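Long-range contacts in UPF0201 protein MJ1564 (Methanocaldococcus jannaschii DSM 2661, PDB 2PZZ), which is of unknown function, an archaeal protein that resembles RNA-binding proteins in structure but is thought unlikely to bind RNA: residues A[5-10]-A[43-48]; A[59-64]-A[91-96]; A[66-71]-A[124-129]; A[73-78]-A[114-119]; A[83-88]-A[97-102]. All coordinates share one frame; numbering follows the deposited sequence.

Contact 1 (A[5-10]-A[43-48]); sequences IIKAKV and EWEGKT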
# COMPACT_ATOMS: atom_id res chain seq x y z
N ILE A 5 6.30 -0.51 -19.69
CA ILE A 5 5.48 -1.62 -19.18
C ILE A 5 5.07 -1.23 -17.76
O ILE A 5 5.90 -0.80 -16.99
CB ILE A 5 6.26 -2.95 -19.09
CG1 ILE A 5 7.03 -3.21 -20.40
CG2 ILE A 5 5.30 -4.08 -18.78
CD1 ILE A 5 6.18 -3.19 -21.65
N ILE A 6 3.79 -1.40 -17.43
CA ILE A 6 3.29 -1.02 -16.11
C ILE A 6 2.52 -2.14 -15.41
O ILE A 6 1.68 -2.79 -16.03
CB ILE A 6 2.35 0.20 -16.21
CG1 ILE A 6 3.15 1.39 -16.71
CG2 ILE A 6 1.72 0.52 -14.88
CD1 ILE A 6 4.40 1.63 -15.92
N LYS A 7 2.81 -2.33 -14.13
CA LYS A 7 2.13 -3.34 -13.32
C LYS A 7 1.89 -2.73 -11.94
O LYS A 7 2.76 -2.08 -11.39
CB LYS A 7 3.00 -4.60 -13.18
CG LYS A 7 3.36 -5.22 -14.52
CD LYS A 7 4.20 -6.48 -14.35
CE LYS A 7 4.55 -7.08 -15.71
NZ LYS A 7 5.45 -8.27 -15.62
N ALA A 8 0.70 -2.94 -11.39
CA ALA A 8 0.37 -2.40 -10.07
C ALA A 8 -0.60 -3.34 -9.41
O ALA A 8 -1.67 -3.61 -9.95
CB ALA A 8 -0.27 -1.01 -10.21
N LYS A 9 -0.24 -3.84 -8.24
CA LYS A 9 -1.12 -4.76 -7.52
C LYS A 9 -2.24 -3.93 -6.91
O LYS A 9 -2.09 -2.73 -6.68
CB LYS A 9 -0.36 -5.49 -6.40
CG LYS A 9 -0.12 -4.65 -5.13
CD LYS A 9 0.42 -5.49 -3.96
CE LYS A 9 1.82 -6.05 -4.24
NZ LYS A 9 2.48 -6.68 -3.03
N VAL A 10 -3.37 -4.58 -6.68
CA VAL A 10 -4.52 -3.97 -6.05
C VAL A 10 -4.81 -4.89 -4.88
O VAL A 10 -5.25 -6.03 -5.06
CB VAL A 10 -5.77 -3.93 -6.96
CG1 VAL A 10 -6.99 -3.48 -6.13
CG2 VAL A 10 -5.54 -2.99 -8.11
N GLU A 43 -4.49 -7.18 -9.97
CA GLU A 43 -3.37 -6.47 -10.55
C GLU A 43 -3.70 -5.80 -11.89
O GLU A 43 -4.42 -6.38 -12.71
CB GLU A 43 -2.20 -7.44 -10.75
CG GLU A 43 -1.02 -6.88 -11.51
CD GLU A 43 0.07 -7.92 -11.75
OE1 GLU A 43 -0.22 -8.96 -12.39
OE2 GLU A 43 1.22 -7.71 -11.31
N TRP A 44 -3.19 -4.59 -12.09
CA TRP A 44 -3.38 -3.88 -13.34
C TRP A 44 -2.09 -4.04 -14.14
O TRP A 44 -1.02 -3.91 -13.57
CB TRP A 44 -3.59 -2.36 -13.14
CG TRP A 44 -4.95 -1.95 -12.68
CD1 TRP A 44 -5.33 -1.63 -11.41
CD2 TRP A 44 -6.12 -1.80 -13.50
NE1 TRP A 44 -6.66 -1.29 -11.38
CE2 TRP A 44 -7.17 -1.39 -12.65
CE3 TRP A 44 -6.38 -1.98 -14.87
CZ2 TRP A 44 -8.48 -1.15 -13.13
CZ3 TRP A 44 -7.68 -1.75 -15.35
CH2 TRP A 44 -8.71 -1.33 -14.47
N GLU A 45 -2.20 -4.32 -15.43
CA GLU A 45 -1.03 -4.41 -16.30
C GLU A 45 -1.36 -3.60 -17.54
O GLU A 45 -2.50 -3.58 -17.99
CB GLU A 45 -0.75 -5.84 -16.71
CG GLU A 45 -0.12 -6.67 -15.63
CD GLU A 45 -0.05 -8.12 -16.03
OE1 GLU A 45 -1.11 -8.78 -16.04
OE2 GLU A 45 1.06 -8.60 -16.34
N GLY A 46 -0.36 -2.93 -18.10
CA GLY A 46 -0.61 -2.14 -19.29
C GLY A 46 0.63 -1.53 -19.89
O GLY A 46 1.73 -1.67 -19.35
N LYS A 47 0.46 -0.84 -21.01
CA LYS A 47 1.60 -0.23 -21.68
C LYS A 47 1.26 1.10 -22.32
O LYS A 47 0.10 1.40 -22.59
CB LYS A 47 2.12 -1.18 -22.76
CG LYS A 47 2.33 -2.62 -22.29
CD LYS A 47 3.12 -3.43 -23.32
CE LYS A 47 2.27 -3.82 -24.53
NZ LYS A 47 1.41 -5.01 -24.24
N THR A 48 2.30 1.88 -22.56
CA THR A 48 2.20 3.17 -23.23
C THR A 48 3.55 3.42 -23.87
O THR A 48 4.55 2.86 -23.44
CB THR A 48 1.88 4.34 -22.27
OG1 THR A 48 1.89 5.56 -23.01
CG2 THR A 48 2.93 4.44 -21.14
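Strands 5-10 and 43-48 run antiparallel, their axes 4.6 Å apart at the closest and 170° from one another, with Ile6 opposite Gly46 and Ala8 opposite Trp44 as hydrogen-bonded pairs. Each pair exchanges two backbone bonds lying in the carbonyl planes; the straightest, Trp44 N to Ala8 O, spans 2.8 Å at 172°. Between them Lys7 CA adds a CA-H...O contact to Trp44 O at 3.2 Å. On the face carrying Ile5, Lys7 and Glu43, Ile5 runs alongside Lys47 and Lys7 alongside Glu45. The extended Lys7 meets Glu45 CG against CG, but Lys7 NZ stays 4.5 Å from Glu45 OE2, beyond a salt bridge. Ile5 CD1 presses on Lys47 CD at 3.5 Å, a tight fit. The other face is buried: Val10 CG2 meets Trp44 CD1 at 3.6 Å, the two side chains pointing the same way, while the indole NE1 is satisfied by Lys16 O. Helix 16-26 covers Ala8 and Val10 here. A mostly charged, partly exposed face and a buried face beneath a helix make this a typical two-layer alpha/beta sheet, in which strand 3-10 pairs with 42-48 on one edge and 104-109 on the other.

Contact 2 (A[59-64]-A[91-96]); sequences RSQSIL and VGAVNF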
# COMPACT_ATOMS: atom_id res chain seq x y z
N ARG A 59 9.88 17.76 -14.03
CA ARG A 59 10.32 19.15 -14.13
C ARG A 59 9.50 20.01 -13.17
O ARG A 59 10.07 20.74 -12.36
CB ARG A 59 10.17 19.63 -15.59
CG ARG A 59 11.21 18.95 -16.49
CD ARG A 59 10.82 18.95 -17.96
NE ARG A 59 11.88 18.33 -18.76
CZ ARG A 59 12.21 17.04 -18.72
NH1 ARG A 59 11.55 16.21 -17.91
NH2 ARG A 59 13.19 16.58 -19.48
N SER A 60 8.17 19.88 -13.22
CA SER A 60 7.28 20.62 -12.33
C SER A 60 7.62 20.48 -10.84
O SER A 60 7.66 21.46 -10.11
CB SER A 60 5.83 20.16 -12.52
OG SER A 60 5.34 20.55 -13.79
N GLN A 61 7.84 19.24 -10.40
CA GLN A 61 8.16 19.00 -8.99
C GLN A 61 9.62 19.29 -8.73
O GLN A 61 10.09 19.24 -7.59
CB GLN A 61 7.86 17.54 -8.63
CG GLN A 61 6.47 17.07 -9.00
CD GLN A 61 6.25 15.61 -8.61
OE1 GLN A 61 5.27 14.99 -9.02
NE2 GLN A 61 7.16 15.07 -7.82
N SER A 62 10.35 19.57 -9.80
CA SER A 62 11.77 19.87 -9.68
C SER A 62 12.54 18.73 -9.00
O SER A 62 13.33 18.97 -8.08
CB SER A 62 11.96 21.19 -8.90
OG SER A 62 13.33 21.53 -8.76
N ILE A 63 12.31 17.49 -9.44
CA ILE A 63 13.01 16.34 -8.87
C ILE A 63 13.79 15.56 -9.93
O ILE A 63 13.91 14.33 -9.87
CB ILE A 63 12.03 15.36 -8.16
CG1 ILE A 63 10.96 14.89 -9.14
CG2 ILE A 63 11.41 16.04 -6.92
CD1 ILE A 63 9.96 13.95 -8.53
N LEU A 64 14.32 16.29 -10.91
CA LEU A 64 15.10 15.68 -11.98
C LEU A 64 16.32 14.93 -11.45
O LEU A 64 16.66 13.84 -11.94
CB LEU A 64 15.56 16.77 -12.95
CG LEU A 64 14.47 17.41 -13.81
CD1 LEU A 64 15.07 18.49 -14.69
CD2 LEU A 64 13.83 16.34 -14.67
N VAL A 91 -2.51 11.43 -6.01
CA VAL A 91 -2.72 12.87 -5.97
C VAL A 91 -1.92 13.61 -7.05
O VAL A 91 -1.67 14.81 -6.95
CB VAL A 91 -2.37 13.47 -4.57
CG1 VAL A 91 -3.33 12.92 -3.54
CG2 VAL A 91 -0.93 13.14 -4.18
N GLY A 92 -1.54 12.88 -8.10
CA GLY A 92 -0.82 13.48 -9.21
C GLY A 92 0.64 13.81 -8.99
O GLY A 92 1.20 14.62 -9.72
N ALA A 93 1.27 13.19 -8.01
CA ALA A 93 2.68 13.47 -7.72
C ALA A 93 3.59 12.27 -8.00
O ALA A 93 3.19 11.11 -7.82
CB ALA A 93 2.83 13.90 -6.27
N VAL A 94 4.82 12.55 -8.42
CA VAL A 94 5.80 11.50 -8.68
C VAL A 94 6.74 11.33 -7.50
O VAL A 94 7.40 12.28 -7.08
CB VAL A 94 6.66 11.81 -9.93
CG1 VAL A 94 7.77 10.76 -10.04
CG2 VAL A 94 5.79 11.79 -11.19
N ASN A 95 6.78 10.11 -6.97
CA ASN A 95 7.65 9.78 -5.84
C ASN A 95 8.18 8.34 -6.04
O ASN A 95 7.41 7.42 -6.31
CB ASN A 95 6.85 9.90 -4.55
CG ASN A 95 7.70 10.38 -3.40
OD1 ASN A 95 8.00 9.63 -2.48
ND2 ASN A 95 8.11 11.64 -3.45
N PHE A 96 9.49 8.17 -5.90
CA PHE A 96 10.14 6.88 -6.12
C PHE A 96 10.21 5.83 -5.00
O PHE A 96 10.76 4.75 -5.20
CB PHE A 96 11.54 7.15 -6.66
CG PHE A 96 11.54 7.87 -7.97
CD1 PHE A 96 11.05 7.25 -9.12
CD2 PHE A 96 11.99 9.19 -8.06
CE1 PHE A 96 11.00 7.93 -10.35
CE2 PHE A 96 11.94 9.87 -9.28
CZ PHE A 96 11.44 9.23 -10.42
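Gln61 sets CG anti to its carbonyl carbon (chi1 -52°) and continues extended, so that the carboxamide is carried straight out from the end of helix 52-60 to the backbone of Val94. Ile63 takes the crowded setting instead, CG1 between the backbone N and the carbonyl carbon (chi1 57°), which sends CD1 to the same residue. The carboxamide grips Val94 by both its peptide groups. Gln61 OE1 receives Val94 N at 2.6 Å, nearly straight at 167° and on a lone pair, while Gln61 NE2 gives to Val94 O at 2.9 Å, likewise on a lone pair and close to the amide plane. Two bonds from one flat group fix its rotation, as the amide pairs with the N-H and C=O of a single residue in an extended loop. Ala93 CA sits beside the same oxygen, 3.3 Å from Gln61 OE1. Ile63 CD1 reaches Val94 O at 3.4 Å and, more loosely, Val94 CG1 at 4.2 Å, the two side chains crossing obliquely. Val94 itself is buried, resting on Leu57 and Leu58 of helix 52-60 and on Leu84 of strand 79-84, so polar clasp and apolar seat act on one residue. Helix ends flank the contact on both segments. Ser62, with positive phi, closes helix 52-60, and Ile63 is the N-cap of helix 64-73; across from them Gly92 ends helix 86-90. A side-chain amide paired with the backbone N and O of one loop residue thus ties together the chain next to two Schellman motifs, each ending a helix.

Contact 3 (A[66-71]-A[124-129]); sequences AARMVL and APRTKG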
# COMPACT_ATOMS: atom_id res chain seq x y z
N ALA A 66 16.74 13.41 -8.64
CA ALA A 66 16.38 12.15 -8.03
C ALA A 66 16.02 11.13 -9.11
O ALA A 66 16.45 9.98 -9.07
CB ALA A 66 15.19 12.34 -7.08
N ALA A 67 15.22 11.56 -10.08
CA ALA A 67 14.81 10.68 -11.16
C ALA A 67 16.00 10.13 -11.93
O ALA A 67 16.06 8.94 -12.22
CB ALA A 67 13.87 11.43 -12.11
N ARG A 68 16.97 10.99 -12.24
CA ARG A 68 18.16 10.57 -12.97
C ARG A 68 18.89 9.45 -12.23
O ARG A 68 19.29 8.46 -12.83
CB ARG A 68 19.09 11.75 -13.19
CG ARG A 68 20.37 11.42 -13.97
CD ARG A 68 20.09 10.68 -15.29
NE ARG A 68 21.31 10.66 -16.09
CZ ARG A 68 21.72 11.68 -16.83
NH1 ARG A 68 20.99 12.79 -16.89
NH2 ARG A 68 22.89 11.63 -17.44
N MSE A 69 19.05 9.63 -10.93
CA MSE A 69 19.74 8.64 -10.12
C MSE A 69 18.97 7.32 -10.12
O MSE A 69 19.56 6.25 -10.29
CB MSE A 69 19.91 9.14 -8.68
CG MSE A 69 20.76 8.23 -7.81
SE MSE A 69 20.56 8.56 -5.91
CE MSE A 69 19.21 7.21 -5.58
N VAL A 70 17.66 7.39 -9.92
CA VAL A 70 16.84 6.18 -9.89
C VAL A 70 16.83 5.44 -11.23
O VAL A 70 16.91 4.21 -11.27
CB VAL A 70 15.39 6.49 -9.47
CG1 VAL A 70 14.53 5.24 -9.58
CG2 VAL A 70 15.36 7.03 -8.03
N LEU A 71 16.74 6.18 -12.33
CA LEU A 71 16.73 5.56 -13.65
C LEU A 71 18.06 4.89 -13.99
O LEU A 71 18.08 3.80 -14.57
CB LEU A 71 16.37 6.60 -14.72
CG LEU A 71 15.00 7.26 -14.51
CD1 LEU A 71 14.67 8.21 -15.65
CD2 LEU A 71 13.94 6.17 -14.40
N ALA A 124 15.19 12.62 -17.64
CA ALA A 124 15.71 13.29 -16.45
C ALA A 124 17.11 13.83 -16.72
O ALA A 124 18.11 13.20 -16.37
CB ALA A 124 15.72 12.32 -15.26
N PRO A 125 17.20 15.01 -17.36
CA PRO A 125 18.46 15.68 -17.69
C PRO A 125 19.16 16.22 -16.45
O PRO A 125 18.49 16.66 -15.50
CB PRO A 125 18.03 16.82 -18.60
CG PRO A 125 16.68 16.41 -19.10
CD PRO A 125 16.07 15.77 -17.91
N ARG A 126 20.49 16.21 -16.47
CA ARG A 126 21.25 16.75 -15.35
C ARG A 126 20.90 18.23 -15.21
O ARG A 126 20.28 18.82 -16.10
CB ARG A 126 22.76 16.61 -15.61
CG ARG A 126 23.23 15.18 -15.65
CD ARG A 126 24.75 15.09 -15.57
NE ARG A 126 25.19 13.71 -15.38
CZ ARG A 126 24.76 12.91 -14.41
NH1 ARG A 126 23.86 13.34 -13.52
NH2 ARG A 126 25.21 11.66 -14.32
N THR A 127 21.29 18.83 -14.08
CA THR A 127 21.03 20.25 -13.84
C THR A 127 22.16 20.89 -13.03
O THR A 127 23.02 20.21 -12.47
CB THR A 127 19.70 20.49 -13.06
OG1 THR A 127 19.81 19.97 -11.73
CG2 THR A 127 18.53 19.83 -13.77
N LYS A 128 22.14 22.22 -13.01
CA LYS A 128 23.11 23.02 -12.28
C LYS A 128 22.32 24.20 -11.75
O LYS A 128 22.22 25.24 -12.40
CB LYS A 128 24.22 23.53 -13.21
CG LYS A 128 25.07 22.44 -13.85
CD LYS A 128 26.19 23.04 -14.69
CE LYS A 128 27.05 21.95 -15.34
NZ LYS A 128 28.20 22.50 -16.10
N GLY A 129 21.74 24.04 -10.56
CA GLY A 129 20.96 25.11 -9.98
C GLY A 129 19.49 24.94 -10.30
O GLY A 129 18.73 25.92 -10.32
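Ala124, the first residue beyond helix 116-123, is the tight part of this contact, whereas Arg126 forms its solvent side. The methyl group of Ala124 points into helix 64-73: its CB lies 3.5 Å from Arg68 N and 3.8 Å from Ala67 CB, with Leu71 CD1 farther off. Over the same residue folds the buried Arg68, whose CG is anti to the backbone N (chi1 -179°) and whose chain bends at chi2 (51°). That bend wraps the chain round Ala124 O, with Arg68 CD 3.4 Å from it, and lets Arg68 NH1 donate at 3.0 Å to a lone pair of this oxygen, near the guanidinium plane. Arg68 NE forms a salt bridge with Glu72, so separate edges of the guanidinium are held. Outward the packing loosens. Exposed Arg126 lays its guanidinium over one face of that of Arg68, centres 4.0 Å apart and planes at 21°, while the two chains cross at about a right angle. Glu72, also a weak and long partner of Arg126, probably offsets some of the repulsion between these like charges. Such an offset arginine-arginine stack, beside a guanidinium that grips a carbonyl just past a helix end, here fastens the C-terminal tail to helix 64-73.

Contact 4 (A[73-78]-A[114-119]); sequences KGMTEN and EDIMKI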
# COMPACT_ATOMS: atom_id res chain seq x y z
N LYS A 73 20.24 3.73 -11.82
CA LYS A 73 20.36 2.61 -10.90
C LYS A 73 19.59 1.37 -11.36
O LYS A 73 20.00 0.24 -11.08
CB LYS A 73 19.87 3.03 -9.52
CG LYS A 73 19.87 1.94 -8.46
CD LYS A 73 19.60 2.53 -7.08
CE LYS A 73 20.60 3.65 -6.76
NZ LYS A 73 20.37 4.30 -5.43
N GLY A 74 18.46 1.57 -12.05
CA GLY A 74 17.67 0.45 -12.52
C GLY A 74 17.97 0.11 -13.97
O GLY A 74 17.32 -0.73 -14.58
N MSE A 75 18.97 0.78 -14.52
CA MSE A 75 19.36 0.59 -15.91
C MSE A 75 20.08 -0.72 -16.27
O MSE A 75 20.93 -1.22 -15.53
CB MSE A 75 20.24 1.76 -16.34
CG MSE A 75 20.76 1.67 -17.77
SE MSE A 75 21.55 3.35 -18.36
CE MSE A 75 23.13 3.37 -17.23
N THR A 76 19.72 -1.25 -17.43
CA THR A 76 20.35 -2.44 -17.98
C THR A 76 20.68 -2.06 -19.42
O THR A 76 20.61 -0.88 -19.79
CB THR A 76 19.41 -3.67 -17.96
OG1 THR A 76 18.12 -3.29 -18.42
CG2 THR A 76 19.32 -4.26 -16.54
N GLU A 77 21.03 -3.04 -20.25
CA GLU A 77 21.42 -2.72 -21.61
C GLU A 77 20.39 -1.96 -22.45
O GLU A 77 20.70 -0.90 -22.98
CB GLU A 77 21.87 -3.99 -22.34
CG GLU A 77 22.72 -3.71 -23.56
CD GLU A 77 23.41 -4.96 -24.08
OE1 GLU A 77 24.14 -4.85 -25.09
OE2 GLU A 77 23.22 -6.04 -23.48
N ASN A 78 19.18 -2.48 -22.56
CA ASN A 78 18.14 -1.83 -23.37
C ASN A 78 16.94 -1.35 -22.58
O ASN A 78 15.87 -1.10 -23.15
CB ASN A 78 17.67 -2.81 -24.45
CG ASN A 78 18.83 -3.55 -25.09
OD1 ASN A 78 18.95 -4.77 -24.96
ND2 ASN A 78 19.69 -2.82 -25.78
N GLU A 114 16.97 2.75 -30.51
CA GLU A 114 17.09 3.72 -29.42
C GLU A 114 18.23 3.34 -28.47
O GLU A 114 18.58 2.17 -28.34
CB GLU A 114 15.78 3.77 -28.62
CG GLU A 114 14.59 4.40 -29.34
CD GLU A 114 14.74 5.90 -29.54
OE1 GLU A 114 15.68 6.49 -28.95
OE2 GLU A 114 13.92 6.49 -30.27
N ASP A 115 18.81 4.35 -27.83
CA ASP A 115 19.88 4.14 -26.86
C ASP A 115 19.22 4.42 -25.50
O ASP A 115 18.71 5.52 -25.27
CB ASP A 115 21.02 5.14 -27.09
CG ASP A 115 22.21 4.91 -26.17
OD1 ASP A 115 22.06 4.23 -25.14
OD2 ASP A 115 23.31 5.43 -26.48
N ILE A 116 19.20 3.42 -24.62
CA ILE A 116 18.56 3.57 -23.32
C ILE A 116 19.09 4.74 -22.49
O ILE A 116 18.33 5.40 -21.78
CB ILE A 116 18.64 2.24 -22.50
CG1 ILE A 116 17.41 2.11 -21.60
CG2 ILE A 116 19.94 2.18 -21.69
CD1 ILE A 116 17.37 3.06 -20.46
N MSE A 117 20.39 5.02 -22.58
CA MSE A 117 20.97 6.12 -21.83
C MSE A 117 20.50 7.47 -22.36
O MSE A 117 20.40 8.43 -21.61
CB MSE A 117 22.51 6.08 -21.87
CG MSE A 117 23.15 5.80 -20.51
SE MSE A 117 22.74 7.14 -19.15
CE MSE A 117 24.32 8.23 -19.31
N LYS A 118 20.22 7.54 -23.66
CA LYS A 118 19.74 8.79 -24.25
C LYS A 118 18.30 9.02 -23.81
O LYS A 118 17.87 10.16 -23.64
CB LYS A 118 19.82 8.75 -25.78
CG LYS A 118 21.20 9.11 -26.32
CD LYS A 118 21.20 9.24 -27.83
CE LYS A 118 22.56 9.69 -28.35
NZ LYS A 118 22.53 9.99 -29.81
N ILE A 119 17.56 7.92 -23.64
CA ILE A 119 16.17 7.99 -23.20
C ILE A 119 16.17 8.63 -21.81
O ILE A 119 15.38 9.53 -21.51
CB ILE A 119 15.55 6.57 -23.08
CG1 ILE A 119 15.44 5.92 -24.46
CG2 ILE A 119 14.18 6.65 -22.40
CD1 ILE A 119 14.43 6.56 -25.35
O HOH W 1 19.74 0.87 -25.19
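Asp115 O is gripped by two backbone N-H groups of helix 116-123, Ile119 N at 3.1 Å and, weakly, Lys118 N. This is a capped helix N terminus set against the loop 74-78 that joins helix 64-73 to strand 79-84. Asp115 is the N-cap: with CG anti to its backbone N (chi1 -176°), it brings OD1 to Met117 N at 3.2 Å, met from above the carboxylate plane. The carboxylate would probably also interact favourably with the positive end of the helix dipole. Across the contact one water is the polar link, accepting from Ile116 N at 2.7 Å and donating onward to Glu77 O at 3.0 Å. The rest is van der Waals contact, much of it of Ile116 against the loop backbone. Its CG2 occupies the crowded position between the backbone N and the carbonyl carbon, 3.4 Å from Glu77 O, while Ile116 CG1 lies 3.6 Å from Asn78 C. An alanine in place of Ile116 would remove both branches and would probably loosen the helix start from the loop, with Thr80 of strand 79-84 also losing a neighbour. Met75 and Met117, both selenomethionines, also meet and cross at about a right angle. Met75 bends at chi3 (69°), bringing its SE over Ile116 CG2 at 3.9 Å and, nearer still, to within 3.6 Å of Met117 CG.

Contact 5 (A[83-88]-A[97-102]); sequences YLNKQA and DIDTHG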
# COMPACT_ATOMS: atom_id res chain seq x y z
N TYR A 83 10.12 1.99 -9.31
CA TYR A 83 8.79 1.96 -8.73
C TYR A 83 8.32 3.37 -8.47
O TYR A 83 9.12 4.28 -8.35
CB TYR A 83 8.79 1.18 -7.42
CG TYR A 83 8.92 -0.31 -7.60
CD1 TYR A 83 10.15 -0.91 -7.85
CD2 TYR A 83 7.79 -1.13 -7.54
CE1 TYR A 83 10.26 -2.29 -8.03
CE2 TYR A 83 7.89 -2.50 -7.71
CZ TYR A 83 9.12 -3.08 -7.96
OH TYR A 83 9.21 -4.44 -8.12
N LEU A 84 7.00 3.56 -8.41
CA LEU A 84 6.43 4.86 -8.12
C LEU A 84 5.51 4.68 -6.93
O LEU A 84 4.83 3.65 -6.81
CB LEU A 84 5.62 5.40 -9.31
CG LEU A 84 6.41 5.80 -10.55
CD1 LEU A 84 5.46 6.33 -11.62
CD2 LEU A 84 7.44 6.85 -10.18
N ASN A 85 5.51 5.66 -6.05
CA ASN A 85 4.65 5.58 -4.88
C ASN A 85 3.22 5.67 -5.38
O ASN A 85 2.86 6.58 -6.13
CB ASN A 85 4.94 6.73 -3.93
CG ASN A 85 4.14 6.63 -2.66
OD1 ASN A 85 2.90 6.49 -2.69
ND2 ASN A 85 4.83 6.68 -1.53
N LYS A 86 2.40 4.72 -4.98
CA LYS A 86 1.01 4.65 -5.41
C LYS A 86 0.14 5.76 -4.82
O LYS A 86 -0.79 6.24 -5.47
CB LYS A 86 0.46 3.26 -5.04
CG LYS A 86 -0.70 2.78 -5.87
CD LYS A 86 -0.68 1.26 -6.05
CE LYS A 86 -0.59 0.52 -4.73
NZ LYS A 86 -1.06 -0.90 -4.83
N GLN A 87 0.46 6.18 -3.59
CA GLN A 87 -0.31 7.21 -2.90
C GLN A 87 0.04 8.59 -3.43
O GLN A 87 -0.83 9.45 -3.60
CB GLN A 87 -0.05 7.12 -1.39
CG GLN A 87 -0.14 5.67 -0.86
CD GLN A 87 -1.42 4.98 -1.28
OE1 GLN A 87 -1.46 3.75 -1.46
NE2 GLN A 87 -2.49 5.76 -1.44
N ALA A 88 1.32 8.81 -3.71
CA ALA A 88 1.74 10.08 -4.27
C ALA A 88 1.14 10.19 -5.67
O ALA A 88 0.66 11.25 -6.08
CB ALA A 88 3.26 10.14 -4.34
N ASP A 97 9.64 6.12 -3.84
CA ASP A 97 9.65 5.15 -2.75
C ASP A 97 8.42 4.25 -2.86
O ASP A 97 7.32 4.73 -3.13
CB ASP A 97 9.63 5.88 -1.41
CG ASP A 97 8.40 6.75 -1.26
OD1 ASP A 97 8.05 7.44 -2.24
OD2 ASP A 97 7.79 6.74 -0.17
N ILE A 98 8.59 2.94 -2.67
CA ILE A 98 7.45 2.03 -2.75
C ILE A 98 6.57 2.27 -1.52
O ILE A 98 7.05 2.23 -0.39
CB ILE A 98 7.88 0.53 -2.74
CG1 ILE A 98 8.72 0.18 -3.98
CG2 ILE A 98 6.65 -0.36 -2.70
CD1 ILE A 98 10.18 0.52 -3.84
N ASP A 99 5.29 2.54 -1.75
CA ASP A 99 4.37 2.76 -0.63
C ASP A 99 4.03 1.43 0.03
O ASP A 99 4.40 0.36 -0.47
CB ASP A 99 3.08 3.44 -1.11
CG ASP A 99 2.33 2.61 -2.13
OD1 ASP A 99 2.82 2.51 -3.28
OD2 ASP A 99 1.26 2.06 -1.79
N THR A 100 3.33 1.50 1.16
CA THR A 100 2.94 0.30 1.91
C THR A 100 2.15 -0.68 1.04
O THR A 100 2.11 -1.88 1.32
CB THR A 100 2.06 0.67 3.12
OG1 THR A 100 2.77 1.57 3.99
CG2 THR A 100 1.68 -0.57 3.90
N HIS A 101 1.53 -0.16 -0.02
CA HIS A 101 0.72 -1.01 -0.88
C HIS A 101 1.35 -1.54 -2.17
O HIS A 101 0.64 -2.01 -3.05
CB HIS A 101 -0.62 -0.32 -1.16
CG HIS A 101 -1.52 -0.28 0.03
ND1 HIS A 101 -1.09 0.11 1.28
CD2 HIS A 101 -2.83 -0.60 0.18
CE1 HIS A 101 -2.09 0.03 2.14
NE2 HIS A 101 -3.16 -0.40 1.50
N GLY A 102 2.67 -1.47 -2.29
CA GLY A 102 3.32 -2.03 -3.47
C GLY A 102 3.90 -1.12 -4.53
O GLY A 102 4.83 -1.51 -5.24
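Lys86 makes the two strongest bonds of this contact: its backbone N donates to Asp99 OD1 at 2.8 Å, and its NZ to His101 O at 2.7 Å. They join the N-capped start of helix 86-90 to an Asx turn at Asp99, which overlaps a type I beta turn from Asp99 to Gly102. With CG in the crowded position (chi1 60°), Asp99 faces the helix; its OD1 receives Lys86 N from above the carboxylate plane, and OD2 takes His101 N. The lysine chain bends at chi2 and chi3 to bring NZ above the plane of the His101 carbonyl; Lys9 O and a salt bridge to Glu14 also hold this buried ammonium. Asn85 is the N-cap, CG anti to its backbone N (chi1 -176°), and its OD1 accepts twice, from Gln87 N at 2.6 Å nearly along the C=O axis and from Ala88 N above the carbonyl plane. The ND2 side reaches the carboxylate of Asp97 only weakly, the two groups side by side with planes 46° apart. A leucine in place of Asn85 would remove both the cap acceptor and the amide N-H, and is likely to weaken the first turn of the helix and lose the weak link to Asp97. Farther out lies apolar packing. Tyr83, whose ring stacks on Phe105, crosses Ile98 obliquely, and Ile98 CG1 rests 3.6 Å from Tyr83 CB.

How the contacts relate
From the N terminus, contact 1 closes first, pairing strands 3-10 and 42-48 before any other opens. Contact 2 runs from the end of helix 52-60 to the loop after helix 86-90, crosses contacts 3, 4 and 5, and touches contact 3 where Phe96 packs on Ala67. Contact 3 spans the widest loop, from helix 64-73 to the C-terminal tail. Within it, contact 4 joins the loop before strand 79-84 to the start of helix 116-123; inside that, contact 5 joins strand 79-84 and helix 86-90 to the loop before strand 104-109. Lys86 with Lys9 and Asn85 with Asn95 tie the start of helix 86-90 to strand 3-10 and to the loop that follows.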